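Local coordinates for transketolase (Campylobacter jejuni, PDB 3L84), which belongs to the thiamine diphosphate-dependent enzyme superfamily, pairing a diphosphate-binding and a pyrimidine-binding domain with a smaller C-terminal domain, at residues 42-47 and 143-149; 56-60 and 403-407; 131-135 and 379-383; 348-353 and 370-376. The contacts are given in a common frame with arbitrary orientation. Numbering follows the deposited sequence.

Contact 1: residues 42-47 and 143-149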
loop_
_atom_site.group_PDB
_atom_site.type_symbol
_atom_site.label_atom_id
_atom_site.label_comp_id
_atom_site.label_asym_id
_atom_site.label_seq_id
_atom_site.Cartn_x
_atom_site.Cartn_y
_atom_site.Cartn_z
ATOM N N LEU A 42 -27.160 20.126 5.900
ATOM C CA LEU A 42 -27.130 19.136 4.829
ATOM C C LEU A 42 -28.374 18.258 4.841
ATOM O O LEU A 42 -28.827 17.836 3.780
ATOM C CB LEU A 42 -25.849 18.276 4.929
ATOM C CG LEU A 42 -25.630 17.278 3.809
ATOM C CD1 LEU A 42 -25.569 17.901 2.422
ATOM C CD2 LEU A 42 -24.333 16.512 4.072
ATOM N N SER A 43 -28.945 17.975 6.009
ATOM C CA SER A 43 -30.161 17.162 6.078
ATOM C C SER A 43 -31.326 17.729 5.246
ATOM O O SER A 43 -32.203 16.971 4.820
ATOM C CB SER A 43 -30.621 16.943 7.524
ATOM O OG SER A 43 -31.206 18.108 8.082
ATOM N N TYR A 44 -31.346 19.039 5.011
ATOM C CA TYR A 44 -32.388 19.680 4.199
ATOM C C TYR A 44 -32.136 19.540 2.718
ATOM O O TYR A 44 -33.034 19.786 1.924
ATOM C CB TYR A 44 -32.493 21.170 4.560
ATOM C CG TYR A 44 -33.096 21.412 5.916
ATOM C CD1 TYR A 44 -34.457 21.696 6.042
ATOM C CD2 TYR A 44 -32.333 21.301 7.073
ATOM C CE1 TYR A 44 -35.023 21.886 7.269
ATOM C CE2 TYR A 44 -32.907 21.494 8.323
ATOM C CZ TYR A 44 -34.256 21.795 8.415
ATOM O OH TYR A 44 -34.839 21.996 9.639
ATOM N N HIS A 45 -30.899 19.217 2.341
ATOM C CA HIS A 45 -30.535 19.074 0.935
ATOM C C HIS A 45 -30.497 17.616 0.466
ATOM O O HIS A 45 -30.733 17.342 -0.709
ATOM C CB HIS A 45 -29.154 19.697 0.700
ATOM C CG HIS A 45 -29.143 21.180 0.853
ATOM N ND1 HIS A 45 -29.284 22.032 -0.217
ATOM C CD2 HIS A 45 -29.037 21.954 1.951
ATOM C CE1 HIS A 45 -29.249 23.281 0.226
ATOM N NE2 HIS A 45 -29.118 23.263 1.542
ATOM N N LEU A 46 -30.173 16.703 1.361
ATOM C CA LEU A 46 -29.965 15.307 1.011
ATOM C C LEU A 46 -31.270 14.678 0.573
ATOM O O LEU A 46 -32.303 14.792 1.267
ATOM C CB LEU A 46 -29.422 14.564 2.237
ATOM C CG LEU A 46 -28.810 13.195 2.014
ATOM C CD1 LEU A 46 -27.476 13.371 1.279
ATOM C CD2 LEU A 46 -28.621 12.452 3.313
ATOM N N LYS A 47 -31.232 14.020 -0.584
ATOM C CA LYS A 47 -32.376 13.312 -1.119
ATOM C C LYS A 47 -32.144 11.819 -0.878
ATOM O O LYS A 47 -31.153 11.235 -1.362
ATOM C CB LYS A 47 -32.477 13.617 -2.599
ATOM C CG LYS A 47 -33.674 13.037 -3.298
ATOM C CD LYS A 47 -33.486 13.123 -4.811
ATOM C CE LYS A 47 -32.404 12.181 -5.296
ATOM N NZ LYS A 47 -32.530 11.916 -6.704
ATOM N N ASP A 143 -29.558 11.376 -11.538
ATOM C CA ASP A 143 -29.284 12.826 -11.394
ATOM C C ASP A 143 -28.848 13.271 -9.988
ATOM O O ASP A 143 -28.822 14.454 -9.684
ATOM C CB ASP A 143 -30.433 13.658 -11.912
ATOM C CG ASP A 143 -31.644 13.561 -11.052
ATOM O OD1 ASP A 143 -31.580 12.917 -9.974
ATOM O OD2 ASP A 143 -32.698 14.139 -11.443
ATOM N N HIS A 144 -28.419 12.347 -9.176
ATOM C CA HIS A 144 -28.236 12.593 -7.749
ATOM C C HIS A 144 -26.821 13.145 -7.488
ATOM O O HIS A 144 -25.964 13.229 -8.382
ATOM C CB HIS A 144 -28.453 11.278 -7.000
ATOM C CG HIS A 144 -27.441 10.238 -7.321
ATOM N ND1 HIS A 144 -26.197 10.183 -6.717
ATOM C CD2 HIS A 144 -27.451 9.238 -8.237
ATOM C CE1 HIS A 144 -25.526 9.154 -7.204
ATOM N NE2 HIS A 144 -26.257 8.566 -8.138
ATOM N N LYS A 145 -26.609 13.556 -6.251
ATOM C CA LYS A 145 -25.305 14.040 -5.785
ATOM C C LYS A 145 -24.571 12.980 -4.994
ATOM O O LYS A 145 -25.152 11.970 -4.566
ATOM C CB LYS A 145 -25.502 15.290 -4.932
ATOM C CG LYS A 145 -26.136 16.449 -5.674
ATOM C CD LYS A 145 -25.254 17.038 -6.769
ATOM C CE LYS A 145 -25.930 18.208 -7.504
ATOM N NZ LYS A 145 -25.065 18.667 -8.608
ATOM N N ILE A 146 -23.283 13.245 -4.780
ATOM C CA ILE A 146 -22.405 12.470 -3.902
ATOM C C ILE A 146 -21.763 13.460 -2.967
ATOM O O ILE A 146 -21.077 14.398 -3.425
ATOM C CB ILE A 146 -21.328 11.703 -4.663
ATOM C CG1 ILE A 146 -21.945 10.696 -5.667
ATOM C CG2 ILE A 146 -20.416 10.983 -3.659
ATOM C CD1 ILE A 146 -22.503 11.213 -6.969
ATOM N N TYR A 147 -22.081 13.362 -1.684
ATOM C CA TYR A 147 -21.547 14.227 -0.627
ATOM C C TYR A 147 -20.545 13.447 0.186
ATOM O O TYR A 147 -20.826 12.345 0.659
ATOM C CB TYR A 147 -22.665 14.700 0.312
ATOM C CG TYR A 147 -23.694 15.590 -0.321
ATOM C CD1 TYR A 147 -23.450 16.944 -0.525
ATOM C CD2 TYR A 147 -24.939 15.093 -0.706
ATOM C CE1 TYR A 147 -24.425 17.769 -1.066
ATOM C CE2 TYR A 147 -25.902 15.902 -1.283
ATOM C CZ TYR A 147 -25.638 17.249 -1.481
ATOM O OH TYR A 147 -26.566 18.130 -2.044
ATOM N N CYS A 148 -19.353 14.000 0.367
ATOM C CA CYS A 148 -18.356 13.354 1.192
ATOM C C CYS A 148 -17.868 14.304 2.248
ATOM O O CYS A 148 -17.492 15.440 1.905
ATOM C CB CYS A 148 -17.170 12.949 0.323
ATOM S SG CYS A 148 -15.820 12.146 1.168
ATOM N N LEU A 149 -17.875 13.878 3.506
ATOM C CA LEU A 149 -17.259 14.664 4.582
ATOM C C LEU A 149 -15.888 14.109 4.856
ATOM O O LEU A 149 -15.730 12.913 5.031
ATOM C CB LEU A 149 -18.082 14.605 5.869
ATOM C CG LEU A 149 -19.337 15.460 5.996
ATOM C CD1 LEU A 149 -20.298 15.269 4.810
ATOM C CD2 LEU A 149 -20.015 15.129 7.344
HETATM O O HOH W 1 -28.856 17.019 -2.863
#
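Apolar packing carries most of this contact, and Y147 is at its heart. L42 CD1 sits over one face of the Y147 ring, 3.7 Å from its centroid and 14° off the normal, a CH-pi contact. L46 adds a second methyl, its CD1 lying 3.7 Å from Y147 CD2, and L42 CD2 reaches L149 CD1 at 4.3 Å. Branched leucines suit this place because their methyls fill the space around a flat ring.

No direct hydrogen bond crosses between the segments. The phenol reaches the backbone through a water, which accepts from Y147 OH at 2.7 Å and donates to H45 O at 2.9 Å. K47 NZ and D143 OD1 form a long salt bridge of 3.5 Å; both also hydrogen-bond to N57.

Strand 146-151 belongs to the parallel sheet of the diphosphate-binding domain, beside edge strand 60-63. Y147 and L149 face residues 42-47, which begin at the last residue of helix 30-42, and helix 217-228 packs against L42 and H45; I146 and C148 point away, onto helix 118-137.

Contact 2: residues 56-60 and 403-407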
loop_
_atom_site.group_PDB
_atom_site.type_symbol
_atom_site.label_atom_id
_atom_site.label_comp_id
_atom_site.label_asym_id
_atom_site.label_seq_id
_atom_site.Cartn_x
_atom_site.Cartn_y
_atom_site.Cartn_z
ATOM N N LEU A 56 -32.017 3.566 -6.090
ATOM C CA LEU A 56 -30.842 3.734 -6.958
ATOM C C LEU A 56 -30.434 5.187 -7.166
ATOM O O LEU A 56 -29.256 5.455 -7.370
ATOM C CB LEU A 56 -31.116 3.090 -8.316
ATOM C CG LEU A 56 -29.930 2.949 -9.241
ATOM C CD1 LEU A 56 -28.873 1.991 -8.687
ATOM C CD2 LEU A 56 -30.428 2.418 -10.585
ATOM N N ASN A 57 -31.394 6.107 -7.168
ATOM C CA ASN A 57 -31.122 7.509 -7.456
ATOM C C ASN A 57 -31.037 8.375 -6.199
ATOM O O ASN A 57 -31.146 9.587 -6.297
ATOM C CB ASN A 57 -32.111 8.094 -8.481
ATOM C CG ASN A 57 -31.619 9.407 -9.092
ATOM O OD1 ASN A 57 -30.464 9.545 -9.430
ATOM N ND2 ASN A 57 -32.519 10.394 -9.222
ATOM N N ARG A 58 -30.855 7.758 -5.051
ATOM C CA ARG A 58 -30.585 8.505 -3.827
ATOM C C ARG A 58 -29.266 9.273 -3.913
ATOM O O ARG A 58 -28.316 8.837 -4.566
ATOM C CB ARG A 58 -30.522 7.569 -2.626
ATOM C CG ARG A 58 -29.325 6.663 -2.606
ATOM C CD ARG A 58 -29.466 5.570 -1.584
ATOM N NE ARG A 58 -28.256 4.753 -1.462
ATOM C CZ ARG A 58 -28.053 3.680 -2.203
ATOM N NH1 ARG A 58 -28.886 3.320 -3.157
ATOM N NH2 ARG A 58 -26.985 2.929 -2.021
ATOM N N ASP A 59 -29.172 10.403 -3.228
ATOM C CA ASP A 59 -27.858 10.974 -2.974
ATOM C C ASP A 59 -27.033 9.988 -2.139
ATOM O O ASP A 59 -27.572 9.307 -1.266
ATOM C CB ASP A 59 -27.952 12.273 -2.199
ATOM C CG ASP A 59 -28.550 13.409 -2.980
ATOM O OD1 ASP A 59 -28.614 13.388 -4.240
ATOM O OD2 ASP A 59 -29.009 14.386 -2.336
ATOM N N ARG A 60 -25.741 9.927 -2.403
ATOM C CA ARG A 60 -24.822 9.046 -1.676
ATOM C C ARG A 60 -24.023 9.925 -0.697
ATOM O O ARG A 60 -23.307 10.820 -1.122
ATOM C CB ARG A 60 -23.859 8.274 -2.605
ATOM C CG ARG A 60 -24.447 7.498 -3.814
ATOM C CD ARG A 60 -25.378 6.446 -3.354
ATOM N NE ARG A 60 -25.636 5.362 -4.330
ATOM C CZ ARG A 60 -26.525 5.402 -5.329
ATOM N NH1 ARG A 60 -27.210 6.508 -5.586
ATOM N NH2 ARG A 60 -26.779 4.319 -6.070
ATOM N N ARG A 403 -20.510 -1.079 -4.961
ATOM C CA ARG A 403 -21.586 -0.716 -4.056
ATOM C C ARG A 403 -22.665 0.095 -4.725
ATOM O O ARG A 403 -23.745 0.242 -4.128
ATOM C CB ARG A 403 -21.037 0.060 -2.835
ATOM C CG ARG A 403 -20.260 -0.807 -1.862
ATOM C CD ARG A 403 -21.178 -1.690 -1.059
ATOM N NE ARG A 403 -22.044 -0.918 -0.163
ATOM C CZ ARG A 403 -23.193 -1.317 0.369
ATOM N NH1 ARG A 403 -23.733 -2.494 0.070
ATOM N NH2 ARG A 403 -23.816 -0.504 1.211
ATOM N N TYR A 404 -22.457 0.606 -5.936
ATOM C CA TYR A 404 -23.420 1.555 -6.500
ATOM C C TYR A 404 -24.795 0.949 -6.714
ATOM O O TYR A 404 -25.804 1.592 -6.425
ATOM C CB TYR A 404 -22.860 2.152 -7.812
ATOM C CG TYR A 404 -23.702 3.267 -8.353
ATOM C CD1 TYR A 404 -23.569 4.546 -7.877
ATOM C CD2 TYR A 404 -24.691 3.034 -9.290
ATOM C CE1 TYR A 404 -24.356 5.546 -8.298
ATOM C CE2 TYR A 404 -25.487 4.029 -9.746
ATOM C CZ TYR A 404 -25.328 5.318 -9.252
ATOM O OH TYR A 404 -26.163 6.330 -9.695
ATOM N N GLY A 405 -24.856 -0.245 -7.283
ATOM C CA GLY A 405 -26.083 -1.014 -7.381
ATOM C C GLY A 405 -26.214 -1.823 -8.660
ATOM O O GLY A 405 -27.039 -2.727 -8.704
ATOM N N ILE A 406 -25.487 -1.472 -9.710
ATOM C CA ILE A 406 -25.670 -2.062 -11.035
ATOM C C ILE A 406 -24.364 -2.513 -11.730
ATOM O O ILE A 406 -24.444 -2.987 -12.896
ATOM C CB ILE A 406 -26.434 -1.098 -11.968
ATOM C CG1 ILE A 406 -25.701 0.247 -12.096
ATOM C CG2 ILE A 406 -27.891 -0.947 -11.508
ATOM C CD1 ILE A 406 -26.196 1.130 -13.274
ATOM N N PHE A 407 -23.229 -2.435 -11.056
ATOM C CA PHE A 407 -21.931 -2.679 -11.699
ATOM C C PHE A 407 -21.163 -3.840 -11.101
ATOM O O PHE A 407 -21.287 -4.157 -9.909
ATOM C CB PHE A 407 -21.042 -1.439 -11.652
ATOM C CG PHE A 407 -21.613 -0.241 -12.355
ATOM C CD1 PHE A 407 -21.833 -0.267 -13.714
ATOM C CD2 PHE A 407 -21.987 0.875 -11.648
ATOM C CE1 PHE A 407 -22.365 0.831 -14.368
ATOM C CE2 PHE A 407 -22.529 1.988 -12.288
ATOM C CZ PHE A 407 -22.730 1.926 -13.671
HETATM O O HOH W 2 -27.782 1.025 -4.566
HETATM O O HOH W 3 -25.538 -0.088 -2.040
HETATM O O HOH W 4 -24.333 2.949 -3.509
#
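Y404, L56 and R60 lose the most surface here. Y404, where helix 391-404 ends, offers ring and carbonyl. The guanidinium of R60 lies flat on the ring, with planes at 8° and centres 4.2 Å apart; the cation-pi contact is off-centre. R60 NH2 also donates to Y404 O at 2.9 Å, while NH1 and NH2 both bond to L56 O and NH1 to R58 O, bracing its own loop as well as the helix end. The Y404 hydroxyl hydrogen-bonds to H144 NE2.

L56 supplies the apolar part: its CD1 approaches Y404 CE2 at 4.1 Å and I406 CG2 at 4.2 Å. A CB on G405 would clash with L56 CD1 and, at a phi of 144°, jam against the preceding carbonyl, which by itself calls for glycine.

Waters link R58 NH1 to Y404 O and R60 NE to R403 O; R58 also pairs with E110. Many-donor arginines thus meet carbonyls at this helix's C-terminal end, consistent with a buried join between the diphosphate-binding and pyrimidine-binding domains accommodating positive charge.

Contact 3: residues 131-135 and 379-383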
loop_
_atom_site.group_PDB
_atom_site.type_symbol
_atom_site.label_atom_id
_atom_site.label_comp_id
_atom_site.label_asym_id
_atom_site.label_seq_id
_atom_site.Cartn_x
_atom_site.Cartn_y
_atom_site.Cartn_z
ATOM N N LYS A 131 -22.079 8.795 -13.078
ATOM C CA LYS A 131 -21.964 9.216 -14.464
ATOM C C LYS A 131 -22.143 8.077 -15.461
ATOM O O LYS A 131 -22.802 8.264 -16.507
ATOM C CB LYS A 131 -20.638 9.934 -14.716
ATOM C CG LYS A 131 -20.550 11.308 -14.072
ATOM C CD LYS A 131 -21.572 12.318 -14.552
ATOM C CE LYS A 131 -21.324 13.717 -13.976
ATOM N NZ LYS A 131 -22.241 14.733 -14.552
ATOM N N LYS A 132 -21.602 6.889 -15.156
ATOM C CA LYS A 132 -21.809 5.763 -16.033
ATOM C C LYS A 132 -23.259 5.291 -15.996
ATOM O O LYS A 132 -23.850 4.954 -17.049
ATOM C CB LYS A 132 -20.864 4.615 -15.690
ATOM C CG LYS A 132 -20.966 3.418 -16.644
ATOM C CD LYS A 132 -20.663 3.815 -18.101
ATOM C CE LYS A 132 -20.843 2.670 -19.088
ATOM N NZ LYS A 132 -20.640 3.103 -20.496
ATOM N N ALA A 133 -23.871 5.303 -14.823
ATOM C CA ALA A 133 -25.281 4.947 -14.705
ATOM C C ALA A 133 -26.141 5.908 -15.538
ATOM O O ALA A 133 -27.119 5.490 -16.177
ATOM C CB ALA A 133 -25.720 4.961 -13.227
ATOM N N GLN A 134 -25.792 7.193 -15.535
ATOM C CA GLN A 134 -26.499 8.217 -16.325
ATOM C C GLN A 134 -26.321 7.912 -17.830
ATOM O O GLN A 134 -27.256 8.041 -18.627
ATOM C CB GLN A 134 -25.943 9.617 -15.994
ATOM C CG GLN A 134 -26.759 10.796 -16.489
ATOM C CD GLN A 134 -26.047 12.118 -16.282
ATOM O OE1 GLN A 134 -25.321 12.306 -15.304
ATOM N NE2 GLN A 134 -26.258 13.046 -17.194
ATOM N N ASN A 135 -25.117 7.511 -18.217
ATOM C CA ASN A 135 -24.875 7.091 -19.608
ATOM C C ASN A 135 -25.774 5.926 -20.012
ATOM O O ASN A 135 -26.306 5.899 -21.123
ATOM C CB ASN A 135 -23.403 6.695 -19.804
ATOM C CG ASN A 135 -23.129 6.117 -21.180
ATOM O OD1 ASN A 135 -23.112 6.864 -22.168
ATOM N ND2 ASN A 135 -22.962 4.821 -21.249
ATOM N N PHE A 379 -14.598 4.991 -21.044
ATOM C CA PHE A 379 -15.466 5.693 -20.099
ATOM C C PHE A 379 -15.528 7.168 -20.463
ATOM O O PHE A 379 -14.520 7.726 -20.860
ATOM C CB PHE A 379 -14.864 5.504 -18.694
ATOM C CG PHE A 379 -15.616 6.217 -17.573
ATOM C CD1 PHE A 379 -15.438 7.570 -17.358
ATOM C CD2 PHE A 379 -16.526 5.528 -16.749
ATOM C CE1 PHE A 379 -16.150 8.243 -16.353
ATOM C CE2 PHE A 379 -17.212 6.220 -15.722
ATOM C CZ PHE A 379 -17.024 7.552 -15.555
ATOM N N VAL A 380 -16.667 7.840 -20.373
ATOM C CA VAL A 380 -17.936 7.362 -19.822
ATOM C C VAL A 380 -18.831 6.650 -20.827
ATOM O O VAL A 380 -19.707 5.869 -20.434
ATOM C CB VAL A 380 -18.727 8.561 -19.210
ATOM C CG1 VAL A 380 -19.369 9.402 -20.293
ATOM C CG2 VAL A 380 -19.753 8.042 -18.194
ATOM N N GLU A 381 -18.634 6.868 -22.118
ATOM C CA GLU A 381 -19.535 6.294 -23.120
ATOM C C GLU A 381 -19.409 4.789 -23.245
ATOM O O GLU A 381 -20.386 4.081 -23.528
ATOM C CB GLU A 381 -19.309 6.943 -24.492
ATOM C CG GLU A 381 -19.792 8.374 -24.550
ATOM C CD GLU A 381 -18.791 9.382 -24.037
ATOM O OE1 GLU A 381 -17.647 9.002 -23.688
ATOM O OE2 GLU A 381 -19.172 10.576 -23.978
ATOM N N GLY A 382 -18.200 4.307 -23.016
ATOM C CA GLY A 382 -17.888 2.881 -23.057
ATOM C C GLY A 382 -17.511 2.278 -21.729
ATOM O O GLY A 382 -17.789 2.833 -20.658
ATOM N N LYS A 383 -16.829 1.143 -21.819
ATOM C CA LYS A 383 -16.553 0.309 -20.668
ATOM C C LYS A 383 -15.123 0.359 -20.135
ATOM O O LYS A 383 -14.906 -0.048 -19.002
ATOM C CB LYS A 383 -16.820 -1.154 -21.013
ATOM C CG LYS A 383 -18.283 -1.520 -21.153
ATOM C CD LYS A 383 -18.355 -3.037 -21.244
ATOM C CE LYS A 383 -19.742 -3.580 -21.336
ATOM N NZ LYS A 383 -20.351 -4.250 -20.180
#
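The ammonium group of K132 is the principal donor between helix 118-137 and the loop 379-383. K132 NZ donates to V380 O and to G382 O, both at 2.9 Å. The carbonyl between them is also near, with K132 NZ 3.2 Å from E381 O, but the angle is too poor for a hydrogen bond. Lysine suits this place because a long, thin chain can carry several protons to a loop whose carbonyls lack regular strand or helix bonding.

Two domains meet here. The helix belongs to the diphosphate-binding domain, and the loop leads into strand 384-386, at the edge of the parallel sheet of the pyrimidine-binding domain; both have the alpha/beta fold of the thiamine diphosphate-binding superfamily.

Nearer the helix backbone the packing is apolar. A cis peptide joins F379 to V380, and both side chains meet the helix: F379 CE2 is 4.0 Å from K132 CB, while V380 CG2 lies 4.1 Å from K131 CB and 4.2 Å from N135 CB. K131 packs through its CB and backbone O, and sends NZ to a salt bridge with D173. K383 turns from the helix, its NZ donating to the carbonyls of F358 and A352.

Contact 4: residues 348-353 and 370-376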
loop_
_atom_site.group_PDB
_atom_site.type_symbol
_atom_site.label_atom_id
_atom_site.label_comp_id
_atom_site.label_asym_id
_atom_site.label_seq_id
_atom_site.Cartn_x
_atom_site.Cartn_y
_atom_site.Cartn_z
ATOM N N LEU A 348 -12.364 -11.690 -19.941
ATOM C CA LEU A 348 -12.875 -10.334 -19.607
ATOM C C LEU A 348 -13.714 -9.795 -20.737
ATOM O O LEU A 348 -14.784 -9.190 -20.526
ATOM C CB LEU A 348 -11.740 -9.371 -19.327
ATOM C CG LEU A 348 -10.964 -9.565 -18.036
ATOM C CD1 LEU A 348 -9.724 -8.648 -18.028
ATOM C CD2 LEU A 348 -11.849 -9.392 -16.798
ATOM N N ASN A 349 -13.280 -10.050 -21.975
ATOM C CA ASN A 349 -14.068 -9.629 -23.136
ATOM C C ASN A 349 -15.404 -10.356 -23.267
ATOM O O ASN A 349 -16.406 -9.716 -23.559
ATOM C CB ASN A 349 -13.217 -9.759 -24.398
ATOM C CG ASN A 349 -12.351 -8.541 -24.631
ATOM O OD1 ASN A 349 -12.749 -7.627 -25.323
ATOM N ND2 ASN A 349 -11.198 -8.485 -23.974
ATOM N N VAL A 350 -15.451 -11.654 -23.007
ATOM C CA VAL A 350 -16.710 -12.395 -23.018
ATOM C C VAL A 350 -17.639 -11.874 -21.923
ATOM O O VAL A 350 -18.839 -11.688 -22.142
ATOM C CB VAL A 350 -16.442 -13.902 -22.823
ATOM C CG1 VAL A 350 -17.729 -14.665 -22.522
ATOM C CG2 VAL A 350 -15.764 -14.504 -24.078
ATOM N N LEU A 351 -17.099 -11.603 -20.744
ATOM C CA LEU A 351 -17.918 -11.097 -19.643
ATOM C C LEU A 351 -18.489 -9.733 -19.966
ATOM O O LEU A 351 -19.691 -9.498 -19.747
ATOM C CB LEU A 351 -17.137 -11.078 -18.321
ATOM C CG LEU A 351 -16.733 -12.466 -17.804
ATOM C CD1 LEU A 351 -15.835 -12.347 -16.553
ATOM C CD2 LEU A 351 -17.947 -13.269 -17.503
ATOM N N ALA A 352 -17.669 -8.859 -20.529
ATOM C CA ALA A 352 -18.141 -7.515 -20.876
ATOM C C ALA A 352 -19.204 -7.588 -21.956
ATOM O O ALA A 352 -20.111 -6.748 -21.952
ATOM C CB ALA A 352 -16.956 -6.650 -21.318
ATOM N N LYS A 353 -19.114 -8.533 -22.889
ATOM C CA LYS A 353 -20.123 -8.680 -23.942
ATOM C C LYS A 353 -21.436 -9.183 -23.392
ATOM O O LYS A 353 -22.506 -8.802 -23.910
ATOM C CB LYS A 353 -19.629 -9.636 -25.025
ATOM C CG LYS A 353 -18.553 -9.022 -25.851
ATOM C CD LYS A 353 -18.038 -9.986 -26.898
ATOM C CE LYS A 353 -16.507 -9.946 -26.980
ATOM N NZ LYS A 353 -15.837 -11.314 -26.860
ATOM N N LYS A 370 -3.479 -7.118 -20.439
ATOM C CA LYS A 370 -4.417 -7.659 -21.429
ATOM C C LYS A 370 -5.869 -7.437 -21.065
ATOM O O LYS A 370 -6.754 -8.295 -21.303
ATOM C CB LYS A 370 -4.137 -9.135 -21.702
ATOM C CG LYS A 370 -2.712 -9.424 -22.146
ATOM C CD LYS A 370 -2.337 -8.697 -23.414
ATOM C CE LYS A 370 -0.893 -8.984 -23.852
ATOM N NZ LYS A 370 -0.896 -10.061 -24.874
ATOM N N THR A 371 -6.178 -6.242 -20.561
ATOM C CA THR A 371 -7.502 -5.924 -20.078
ATOM C C THR A 371 -8.354 -5.102 -21.033
ATOM O O THR A 371 -9.516 -4.841 -20.731
ATOM C CB THR A 371 -7.386 -5.150 -18.723
ATOM O OG1 THR A 371 -6.415 -4.084 -18.854
ATOM C CG2 THR A 371 -6.919 -6.103 -17.649
ATOM N N GLU A 372 -7.843 -4.711 -22.193
ATOM C CA GLU A 372 -8.688 -3.961 -23.127
ATOM C C GLU A 372 -9.928 -4.756 -23.486
ATOM O O GLU A 372 -9.850 -5.905 -23.906
ATOM C CB GLU A 372 -7.912 -3.598 -24.406
ATOM C CG GLU A 372 -8.694 -2.743 -25.434
ATOM C CD GLU A 372 -7.853 -2.349 -26.641
ATOM O OE1 GLU A 372 -6.622 -2.547 -26.655
ATOM O OE2 GLU A 372 -8.460 -1.874 -27.631
ATOM N N LEU A 373 -11.077 -4.078 -23.381
ATOM C CA LEU A 373 -12.361 -4.614 -23.750
ATOM C C LEU A 373 -12.591 -4.100 -25.174
ATOM O O LEU A 373 -12.967 -2.940 -25.402
ATOM C CB LEU A 373 -13.442 -4.172 -22.769
ATOM C CG LEU A 373 -13.146 -4.523 -21.315
ATOM C CD1 LEU A 373 -14.190 -3.836 -20.435
ATOM C CD2 LEU A 373 -13.030 -6.037 -21.073
ATOM N N HIS A 374 -12.276 -4.949 -26.140
ATOM C CA HIS A 374 -12.127 -4.545 -27.526
ATOM C C HIS A 374 -13.406 -4.050 -28.137
ATOM O O HIS A 374 -14.424 -4.720 -28.075
ATOM C CB HIS A 374 -11.590 -5.710 -28.345
ATOM C CG HIS A 374 -10.239 -6.157 -27.925
ATOM N ND1 HIS A 374 -9.107 -5.393 -28.119
ATOM C CD2 HIS A 374 -9.840 -7.287 -27.305
ATOM C CE1 HIS A 374 -8.067 -6.043 -27.632
ATOM N NE2 HIS A 374 -8.488 -7.187 -27.125
ATOM N N SER A 375 -13.322 -2.869 -28.742
ATOM C CA SER A 375 -14.465 -2.206 -29.402
ATOM C C SER A 375 -15.601 -1.837 -28.446
ATOM O O SER A 375 -16.719 -1.571 -28.896
ATOM C CB SER A 375 -14.990 -3.058 -30.566
ATOM O OG SER A 375 -13.961 -3.223 -31.531
HETATM N N MSE A 376 -15.326 -1.787 -27.132
HETATM C CA MSE A 376 -16.354 -1.433 -26.159
HETATM C C MSE A 376 -16.211 -0.009 -25.612
HETATM O O MSE A 376 -16.994 0.415 -24.766
HETATM C CB MSE A 376 -16.424 -2.491 -25.061
HETATM C CG MSE A 376 -16.489 -3.900 -25.654
HETATM SE SE MSE A 376 -17.356 -5.248 -24.526
HETATM C CE MSE A 376 -19.105 -4.452 -24.620
#
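K370, the first residue past helix 366-369, has positive phi and only brushes the contact; its ammonium group pairs with D342. T371 then sets its methyl CG2 3.8 Å from L348 CD1. At E372 the backbone matters more than the side chain, since N349 ND2 donates to E372 O at 2.9 Å. L373 inserts CD2 between L348 CB and A352 CB, 4.0 Å from each; the small alanine leaves room. H374 N donates to N349 OD1 at 2.8 Å. Asparagine thus suits its place, its amide accepting from one loop peptide and donating to another, while ND2 also bonds to G345 O. L373 to M376 form a type II beta turn, with S375 at positive phi in its third position. The turn returns M376, a selenomethionine, to the helix, where its SE lies 3.5 Å from A352 CB.

Helix 340-354 rests on strand 358-362 through L348, L351 and A352. L348, T371 and L373 share F410 of strand 408-414, and helix 476-488 covers L348 and L351 through W483.

Overall arrangement
Contacts 2 and 3 join the diphosphate-binding domain to the pyrimidine-binding domain, whereas contacts 1 and 4 each lie within one of them and stand about 34 Å apart between centres. Contact 2 is the buried one; the others are partly buried. At both domain junctions a basic side chain bonds to backbone carbonyls, whereas contact 1 rests on leucine-tyrosine packing completed by a water and a salt bridge, and contact 4 combines leucine packing with two hydrogen bonds of N349. Neighbours touch in turn: H144 of contact 1 bonds to Y404 of contact 2, F407 packs on K132 of contact 3, and K383 N lies 3.0 Å from M376 O of contact 4.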